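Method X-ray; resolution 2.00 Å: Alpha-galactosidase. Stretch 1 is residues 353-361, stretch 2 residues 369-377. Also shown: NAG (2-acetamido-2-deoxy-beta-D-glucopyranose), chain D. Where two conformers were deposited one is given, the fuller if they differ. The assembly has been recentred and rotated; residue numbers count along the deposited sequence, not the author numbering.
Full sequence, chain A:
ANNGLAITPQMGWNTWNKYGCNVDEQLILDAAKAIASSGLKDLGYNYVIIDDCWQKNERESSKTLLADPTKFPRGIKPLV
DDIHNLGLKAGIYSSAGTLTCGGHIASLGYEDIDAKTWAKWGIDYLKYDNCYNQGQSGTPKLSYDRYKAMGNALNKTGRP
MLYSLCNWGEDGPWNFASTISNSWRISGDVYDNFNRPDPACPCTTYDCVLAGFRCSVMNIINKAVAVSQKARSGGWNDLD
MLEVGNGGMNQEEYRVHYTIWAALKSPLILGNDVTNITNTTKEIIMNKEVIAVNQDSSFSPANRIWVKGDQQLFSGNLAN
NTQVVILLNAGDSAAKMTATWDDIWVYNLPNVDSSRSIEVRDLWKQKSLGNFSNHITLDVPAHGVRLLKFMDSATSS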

# COMPACT_ATOMS: atom_id res chain seq x y z
N ASP A 353 23.31 12.25 33.36
CA ASP A 353 24.65 12.35 33.90
C ASP A 353 25.45 11.10 33.52
O ASP A 353 25.28 10.03 34.14
N SER A 354 26.33 11.25 32.52
CA SER A 354 27.11 10.11 32.02
C SER A 354 28.16 9.62 33.02
O SER A 354 28.61 8.48 32.93
N SER A 355 28.52 10.46 33.99
CA SER A 355 29.50 10.05 35.02
C SER A 355 28.87 9.31 36.20
O SER A 355 29.58 8.86 37.09
N ARG A 356 27.54 9.18 36.22
CA ARG A 356 26.84 8.54 37.34
C ARG A 356 27.24 7.08 37.49
O ARG A 356 27.15 6.30 36.53
N SER A 357 27.71 6.73 38.68
CA SER A 357 28.12 5.35 39.01
C SER A 357 26.90 4.55 39.39
O SER A 357 26.13 4.95 40.28
N ILE A 358 26.71 3.41 38.72
CA ILE A 358 25.49 2.60 38.85
C ILE A 358 25.87 1.12 38.84
O ILE A 358 26.71 0.69 38.04
N GLU A 359 25.25 0.35 39.74
CA GLU A 359 25.45 -1.09 39.79
C GLU A 359 24.67 -1.76 38.67
O GLU A 359 23.49 -1.47 38.45
N VAL A 360 25.34 -2.69 37.98
CA VAL A 360 24.73 -3.42 36.87
C VAL A 360 24.73 -4.90 37.22
O VAL A 360 25.76 -5.46 37.61
N ARG A 361 23.56 -5.53 37.07
CA ARG A 361 23.41 -6.96 37.36
C ARG A 361 23.15 -7.72 36.05
O ARG A 361 22.40 -7.25 35.19
N LEU A 369 27.55 -7.34 38.39
CA LEU A 369 28.78 -7.08 37.66
C LEU A 369 29.59 -5.96 38.30
O LEU A 369 30.67 -5.63 37.82
N GLY A 370 29.06 -5.39 39.38
CA GLY A 370 29.70 -4.25 40.04
C GLY A 370 29.15 -2.93 39.52
O GLY A 370 28.14 -2.91 38.82
N ASN A 371 29.81 -1.84 39.89
CA ASN A 371 29.41 -0.50 39.47
C ASN A 371 30.17 -0.05 38.23
O ASN A 371 31.34 -0.41 38.06
N PHE A 372 29.51 0.75 37.40
CA PHE A 372 30.07 1.29 36.16
C PHE A 372 29.64 2.75 36.04
O PHE A 372 28.60 3.14 36.59
N SER A 373 30.44 3.56 35.33
CA SER A 373 30.02 4.89 34.87
C SER A 373 30.28 4.99 33.38
O SER A 373 31.12 4.25 32.85
N ASN A 374 29.56 5.90 32.73
CA ASN A 374 29.78 6.30 31.33
C ASN A 374 29.34 5.30 30.25
O ASN A 374 28.63 5.67 29.32
N HIS A 375 29.80 4.05 30.38
CA HIS A 375 29.54 3.02 29.37
C HIS A 375 29.84 1.66 29.99
O HIS A 375 30.54 1.58 31.01
N ILE A 376 29.34 0.61 29.36
CA ILE A 376 29.72 -0.75 29.74
C ILE A 376 30.05 -1.55 28.48
O ILE A 376 29.34 -1.47 27.48
N THR A 377 31.15 -2.31 28.52
CA THR A 377 31.54 -3.14 27.39
C THR A 377 31.55 -4.61 27.83
O THR A 377 32.19 -4.96 28.83

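Stretch 1 opens with a type I beta turn from Asp353 to Arg356. Asp353 does not touch stretch 2. Its chi1 is t, and its carboxylate reaches the residues that follow in the turn. OD1 of Asp353 accepts from N of Ser355 at 3.0 Å and from OG of Ser355 at 2.7 Å. OD2 of Asp353 forms a salt bridge with NE of Arg356 at 3.4 Å, long enough that its hydrogen bond is weak. The carboxylate thus ties the turn together from the side-chain end, while Arg356 N to Asp353 O at 3.2 Å closes it through the backbone.

Ser354, chi1 p, points sideways. Its CB lies 3.8 Å from ND2 of Asn374. Its carbonyl O accepts a weak hydrogen bond from N of Asn374 at 2.8 Å; the N-H points well off line. Asn374, chi1 m, starts sideways, but its end comes nearer to stretch 1. OD1 of Asn374 accepts from OG of Ser373 at 3.3 Å within stretch 2.

Ser355, also p, points away, so its backbone makes the close contact: O of Ser355 is 3.4 Å from CB of Ser373. Ser373, chi1 p, points toward stretch 1. Arg356, chi1 t, points away, and its side chain stays clear of stretch 2.

Ser357 has chi1 t and points sideways. Its OG accepts a nearly straight hydrogen bond from ND2 of Asn371 at 2.9 Å. That same ND2 of Asn371 is bonded to C1 of the NAG at 1.4 Å, so Asn371 is N-glycosylated. A substituted amide nitrogen keeps one hydrogen, and here it is directed at the serine. Asn371 has chi1 m.

Ile358 pairs with Phe372 across the sheet. It is buried, with chi1 m and chi2 t, and shares a sheet face with Phe372. Two backbone hydrogen bonds join this antiparallel pair, Ile358 N to Phe372 O and Phe372 N to Ile358 O, both 2.9 Å. Phe372, chi1 m, presents its ring edge to O of Ile358.

Glu359, chi1 and chi2 both t, lies on the other face with Asn371. The two form a non-hydrogen-bonded pair, with CB of Glu359 3.4 Å from OD1 of Asn371. The backbone N of Glu359 instead donates to O6 of the NAG at 3.1 Å, which fastens the sugar to stretch 1 as well.

Val360, chi1 t, is buried and makes the main apolar contacts. Its CG2 is 3.7 Å from CD1 of Phe372. Its CG1 is 4.0 Å from CD1 of Ile376 and 4.4 Å from CD1 of Leu369. Ile376, chi1 and chi2 t, points toward stretch 1; Leu369, chi1 m and chi2 t, points sideways. Val360 N donates to Gly370 O at 2.9 Å, and Leu369 N donates to Val360 O at 2.7 Å, holding the backbones in register.

Arg361 is extended, with chi1 to chi3 all t. It points away from stretch 2, and its guanidinium is hydrogen-bonded elsewhere in the structure.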

# COMPACT_ATOMS: atom_id res chain seq x y z
CB ASP A 353 24.58 12.53 35.42
CG ASP A 353 25.94 12.54 36.07
OD1 ASP A 353 26.95 12.68 35.34
OD2 ASP A 353 25.99 12.39 37.31
CB SER A 354 27.76 10.40 30.66
OG SER A 354 28.34 11.68 30.62
CB SER A 355 30.28 11.26 35.55
OG SER A 355 29.43 12.10 36.32
CB ARG A 356 25.31 8.67 37.16
CG ARG A 356 24.46 8.08 38.28
CD ARG A 356 24.21 9.04 39.42
NE ARG A 356 23.79 10.38 38.98
CZ ARG A 356 22.54 10.82 38.98
NH1 ARG A 356 21.55 10.05 39.39
NH2 ARG A 356 22.27 12.06 38.57
CB SER A 357 29.13 5.34 40.18
OG SER A 357 29.43 4.01 40.55
CB ILE A 358 24.47 2.89 37.69
CG1 ILE A 358 24.06 4.37 37.67
CG2 ILE A 358 23.20 2.01 37.81
CD1 ILE A 358 23.33 4.79 36.37
CB GLU A 359 24.99 -1.69 41.13
CG GLU A 359 25.29 -3.19 41.20
CD GLU A 359 24.68 -3.92 42.40
OE1 GLU A 359 23.92 -3.31 43.18
OE2 GLU A 359 24.96 -5.13 42.53
CB VAL A 360 25.51 -3.21 35.55
CG1 VAL A 360 24.84 -3.99 34.39
CG2 VAL A 360 25.61 -1.71 35.22
CB ARG A 361 22.24 -7.16 38.31
CG ARG A 361 21.95 -8.61 38.68
CD ARG A 361 20.84 -8.69 39.73
NE ARG A 361 20.60 -10.06 40.20
CZ ARG A 361 21.32 -10.67 41.14
NH1 ARG A 361 22.35 -10.05 41.72
NH2 ARG A 361 21.01 -11.92 41.50
CB LEU A 369 28.52 -6.77 36.17
CG LEU A 369 27.79 -7.85 35.35
CD1 LEU A 369 27.58 -7.36 33.91
CD2 LEU A 369 28.54 -9.22 35.39
CB ASN A 371 29.66 0.51 40.60
CG ASN A 371 28.51 0.59 41.59
OD1 ASN A 371 27.99 -0.44 42.04
ND2 ASN A 371 28.11 1.83 41.95
CB PHE A 372 29.50 0.52 34.95
CG PHE A 372 29.92 -0.93 34.89
CD1 PHE A 372 29.28 -1.89 35.67
CD2 PHE A 372 30.96 -1.32 34.05
CE1 PHE A 372 29.66 -3.23 35.63
CE2 PHE A 372 31.36 -2.67 34.00
CZ PHE A 372 30.71 -3.62 34.79
CB SER A 373 30.71 6.01 35.65
OG SER A 373 32.10 6.01 35.40
CB ASN A 374 31.25 6.70 31.09
CG ASN A 374 31.61 8.02 31.75
OD1 ASN A 374 32.17 8.03 32.84
ND2 ASN A 374 31.28 9.14 31.11
CB HIS A 375 30.44 3.20 28.14
CG HIS A 375 31.90 3.08 28.45
ND1 HIS A 375 32.74 4.17 28.50
CD2 HIS A 375 32.67 2.01 28.76
CE1 HIS A 375 33.96 3.78 28.82
NE2 HIS A 375 33.94 2.47 28.99
CB ILE A 376 28.58 -1.44 30.55
CG1 ILE A 376 29.03 -2.82 31.07
CG2 ILE A 376 27.27 -1.49 29.72
CD1 ILE A 376 28.10 -3.45 32.12
CB THR A 377 32.95 -2.73 26.83
OG1 THR A 377 32.91 -1.36 26.37
CG2 THR A 377 33.39 -3.63 25.66
C1 NAG D . 27.06 1.93 42.94
C2 NAG D . 27.43 3.21 43.72
C3 NAG D . 26.34 3.58 44.72
C4 NAG D . 24.97 3.65 44.02
C5 NAG D . 24.73 2.39 43.18
C6 NAG D . 23.42 2.50 42.39
C7 NAG D . 29.70 3.95 44.24
C8 NAG D . 31.03 3.58 44.83
N2 NAG D . 28.71 3.06 44.39
O3 NAG D . 26.63 4.82 45.33
O4 NAG D . 23.95 3.73 45.00
O5 NAG D . 25.81 2.16 42.30
O6 NAG D . 23.14 1.28 41.75
O7 NAG D . 29.54 5.04 43.68